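Local atomic coordinates of S-adenosylmethionine dependent methyltransferase (Mesorhizobium loti, PDB entry 3BKW), a protein that probably transfers methyl groups from S-adenosylmethionine to an acceptor substrate. Residues A[74-77]-A[78-81]; A[216-219]-A[220-223]. All blocks are in the same frame, centred on the assembly; numbering follows the deposited sequence. Where two conformers were deposited one is given.

Contact 1: residues A[74-77]-A[78-81]; sequences LSEK and MLAR
The carbonyl oxygen of Glu76 accepts the N-H of Ala80 at 2.9 Å, the shortest bond in the N-terminal turn of helix 76-84. This helix is the crossover of a beta-alpha-beta unit in the Rossmann-like methyltransferase domain, between strands 68-73 and 91-95. Two further i to i+4 bonds follow the same pattern: Leu79 N to Ser75 O at 3.1 Å, and the longer Arg81 N to Lys77 O at 3.3 Å. The N-cap is Ser75. Its OG lies anti to its own N (chi1 177°), a rotation that swings the hydroxyl over the start of the helix, where it accepts the amide of Met78 at 3.2 Å with an N-H...O angle of 152°. Ser75 thus receives one amide on its hydroxyl and another on its carbonyl, which satisfies two donors of the first turn. Its backbone N in turn donates to Asp73 OD2, a link that ties the cap to the end of the preceding strand. The CB of selenomethionine Met78 lies beside the hydroxyl, a close carbon-to-oxygen approach of 3.5 Å to Ser75 OG. Its side chain leads on to Phe54, with which the guanidinium of Arg81 also makes a cation-pi contact, so two residues of this turn meet one aromatic side chain in a loop. Another flank of the turn belongs to Leu79, the buried residue of the group, which packs on Tyr93 and Arg95 of strand 91-95 and on Cys52. The Glu76 and Leu79 side chains cross at about a right angle, with OE1 of Glu76 4.2 Å from CD1 of Leu79. Closer still, CG of Leu79 rests 3.3 Å from Ser75 O, the oxygen that takes its own N-H.

Contact 2: residues A[216-219]-A[220-223]; sequences PTDA and QITA
Thr217 and Gln220 form a capping box, two reciprocal hydrogen bonds at the start of helix 218-223. In one, Thr217 OG1 accepts the amide of Gln220 at 3.0 Å; its chi1 of 65° sets the hydroxyl between backbone N and carbonyl carbon, facing that amide. In the other, Gln220 OE1 accepts the N-H of Thr217, also at 3.0 Å, in the carbonyl plane on a lone pair and with an N-H...O angle of 163°. The glutamine chain, extended beyond CG, crosses the threonine side chain at about a right angle, and its NE2 donates to Ala30 O, so both ends of the amide are held and its rotation is fixed.

Backbone bonds continue the turn: Ile221 N to Thr217 O at 3.0 Å, Thr222 N to Asp218 O at 2.9 Å, and Ala223 N to Ala219 O at 3.2 Å. The side-chain oxygen of Thr222, OG1, also lies 3.1 Å from Asp218 O.

The apolar part is small. Pro216 CG meets Ile221 CG1 at 4.1 Å, with CD1 equally near, across the foot of the helix. Beyond this pair, Ile221 reaches Leu227 and Ala228, Gln220 also touches Leu227, and Pro216 meets Glu230, all in the loop between helix 218-223 and strand 236-242, while the Ala30 bond reaches the chain just before helix 32-38.

In the fold
Going from the N terminus, the chain reaches contact 1 first, directly after strand 68-73, where residues 74-81 turn into helix 76-84 and lead on to strand 91-95, the outermost strand at one end of the seven-stranded sheet. Contact 2 comes much later: strand 207-213, at the other end of that sheet, leads through 216-219 into helix 218-223, before the chain returns in strand 236-242. Each is a local helix start and closes no long loop; they lie in series, neither nesting nor crossing. The centres of contact 1 and contact 2 are 33 Å apart. The nearest atoms of contact 1 and contact 2 are about 23 Å apart, so the two do not touch. Contact 2 links back to the N-terminal region through Ala30.

Contact 1: residues A[74-77]-A[78-81]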
loop_
_atom_site.group_PDB
_atom_site.type_symbol
_atom_site.label_atom_id
_atom_site.label_comp_id
_atom_site.label_asym_id
_atom_site.label_seq_id
_atom_site.Cartn_x
_atom_site.Cartn_y
_atom_site.Cartn_z
ATOM N N LEU A 74 2.407 28.234 -1.332
ATOM C CA LEU A 74 1.337 29.220 -1.530
ATOM C C LEU A 74 1.614 30.525 -0.783
ATOM O O LEU A 74 1.198 31.572 -1.245
ATOM C CB LEU A 74 -0.011 28.638 -1.088
ATOM C CG LEU A 74 -1.286 29.433 -1.434
ATOM C CD1 LEU A 74 -1.486 29.622 -2.942
ATOM C CD2 LEU A 74 -2.481 28.703 -0.845
ATOM N N SER A 75 2.339 30.453 0.337
ATOM C CA SER A 75 2.612 31.615 1.200
ATOM C C SER A 75 3.811 32.456 0.769
ATOM O O SER A 75 4.957 32.019 0.913
ATOM C CB SER A 75 2.817 31.150 2.652
ATOM O OG SER A 75 3.136 32.245 3.483
ATOM N N GLU A 76 3.551 33.666 0.273
ATOM C CA GLU A 76 4.628 34.589 -0.127
ATOM C C GLU A 76 5.525 34.956 1.059
ATOM O O GLU A 76 6.748 35.005 0.912
ATOM C CB GLU A 76 4.061 35.862 -0.778
ATOM C CG GLU A 76 5.114 36.867 -1.297
ATOM C CD GLU A 76 6.069 36.279 -2.332
ATOM O OE1 GLU A 76 5.657 35.370 -3.077
ATOM O OE2 GLU A 76 7.227 36.743 -2.413
ATOM N N LYS A 77 4.908 35.209 2.216
ATOM C CA LYS A 77 5.645 35.529 3.450
ATOM C C LYS A 77 6.588 34.404 3.881
ATOM O O LYS A 77 7.709 34.684 4.312
ATOM C CB LYS A 77 4.693 35.899 4.596
ATOM C CG LYS A 77 4.032 37.255 4.394
ATOM C CD LYS A 77 3.082 37.604 5.531
ATOM C CE LYS A 77 2.481 38.993 5.334
ATOM N NZ LYS A 77 1.524 39.350 6.423
HETATM N N MSE A 78 6.145 33.152 3.722
HETATM C CA MSE A 78 6.974 32.010 4.086
HETATM C C MSE A 78 8.133 31.859 3.097
HETATM O O MSE A 78 9.259 31.542 3.500
HETATM C CB MSE A 78 6.157 30.724 4.211
HETATM C CG MSE A 78 6.979 29.565 4.709
HETATM SE SE MSE A 78 7.927 29.927 6.373
HETATM C CE MSE A 78 6.401 29.665 7.544
ATOM N N LEU A 79 7.869 32.125 1.814
ATOM C CA LEU A 79 8.910 32.104 0.774
ATOM C C LEU A 79 9.940 33.216 1.005
ATOM O O LEU A 79 11.123 33.023 0.720
ATOM C CB LEU A 79 8.306 32.226 -0.633
ATOM C CG LEU A 79 7.420 31.073 -1.121
ATOM C CD1 LEU A 79 6.849 31.391 -2.483
ATOM C CD2 LEU A 79 8.167 29.753 -1.160
ATOM N N ALA A 80 9.497 34.368 1.523
ATOM C CA ALA A 80 10.402 35.484 1.854
ATOM C C ALA A 80 11.415 35.080 2.931
ATOM O O ALA A 80 12.604 35.418 2.813
ATOM C CB ALA A 80 9.609 36.747 2.290
ATOM N N ARG A 81 10.942 34.350 3.948
ATOM C CA ARG A 81 11.808 33.827 5.026
ATOM C C ARG A 81 12.773 32.764 4.477
ATOM O O ARG A 81 13.948 32.741 4.842
ATOM C CB ARG A 81 10.994 33.262 6.212
ATOM C CG ARG A 81 9.989 34.265 6.804
ATOM C CD ARG A 81 9.659 34.077 8.285
ATOM N NE ARG A 81 9.166 32.746 8.656
ATOM C CZ ARG A 81 9.880 31.739 9.185
ATOM N NH1 ARG A 81 9.261 30.588 9.476
ATOM N NH2 ARG A 81 11.193 31.841 9.440
#

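Contact 2: residues A[216-219]-A[220-223]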
loop_
_atom_site.group_PDB
_atom_site.type_symbol
_atom_site.label_atom_id
_atom_site.label_comp_id
_atom_site.label_asym_id
_atom_site.label_seq_id
_atom_site.Cartn_x
_atom_site.Cartn_y
_atom_site.Cartn_z
ATOM N N PRO A 216 8.737 4.534 13.683
ATOM C CA PRO A 216 10.009 4.965 14.241
ATOM C C PRO A 216 10.849 3.751 14.671
ATOM O O PRO A 216 10.297 2.698 15.039
ATOM C CB PRO A 216 9.586 5.799 15.446
ATOM C CG PRO A 216 8.330 5.227 15.855
ATOM C CD PRO A 216 7.620 4.878 14.586
ATOM N N THR A 217 12.167 3.891 14.608
ATOM C CA THR A 217 13.054 2.806 15.011
ATOM C C THR A 217 13.116 2.779 16.545
ATOM O O THR A 217 12.757 3.772 17.208
ATOM C CB THR A 217 14.487 2.996 14.471
ATOM O OG1 THR A 217 15.083 4.150 15.064
ATOM C CG2 THR A 217 14.487 3.144 12.956
ATOM N N ASP A 218 13.556 1.648 17.106
ATOM C CA ASP A 218 13.758 1.539 18.555
ATOM C C ASP A 218 14.727 2.621 19.051
ATOM O O ASP A 218 14.487 3.216 20.102
ATOM C CB ASP A 218 14.249 0.136 18.959
ATOM C CG ASP A 218 13.170 -0.950 18.821
ATOM O OD1 ASP A 218 11.990 -0.650 18.511
ATOM O OD2 ASP A 218 13.513 -2.133 19.047
ATOM N N ALA A 219 15.790 2.897 18.277
ATOM C CA ALA A 219 16.748 3.970 18.602
ATOM C C ALA A 219 16.088 5.357 18.651
ATOM O O ALA A 219 16.424 6.164 19.505
ATOM C CB ALA A 219 17.924 3.971 17.636
ATOM N N GLN A 220 15.161 5.626 17.731
ATOM C CA GLN A 220 14.397 6.897 17.736
ATOM C C GLN A 220 13.512 7.013 18.985
ATOM O O GLN A 220 13.390 8.098 19.562
ATOM C CB GLN A 220 13.533 7.065 16.489
ATOM C CG GLN A 220 14.316 7.440 15.259
ATOM C CD GLN A 220 13.419 7.604 14.066
ATOM O OE1 GLN A 220 12.767 6.644 13.624
ATOM N NE2 GLN A 220 13.367 8.822 13.527
ATOM N N ILE A 221 12.887 5.895 19.358
ATOM C CA ILE A 221 12.017 5.825 20.544
ATOM C C ILE A 221 12.836 6.032 21.827
ATOM O O ILE A 221 12.346 6.656 22.764
ATOM C CB ILE A 221 11.207 4.498 20.585
ATOM C CG1 ILE A 221 10.222 4.448 19.404
ATOM C CG2 ILE A 221 10.417 4.363 21.908
ATOM C CD1 ILE A 221 9.589 3.090 19.135
ATOM N N THR A 222 14.069 5.521 21.872
ATOM C CA THR A 222 14.949 5.722 23.035
ATOM C C THR A 222 15.327 7.205 23.174
ATOM O O THR A 222 15.337 7.741 24.289
ATOM C CB THR A 222 16.203 4.822 22.955
ATOM O OG1 THR A 222 15.777 3.457 22.892
ATOM C CG2 THR A 222 17.118 5.017 24.171
ATOM N N ALA A 223 15.617 7.851 22.045
ATOM C CA ALA A 223 15.938 9.283 21.991
ATOM C C ALA A 223 14.718 10.177 22.270
ATOM O O ALA A 223 14.851 11.221 22.915
ATOM C CB ALA A 223 16.560 9.644 20.635
#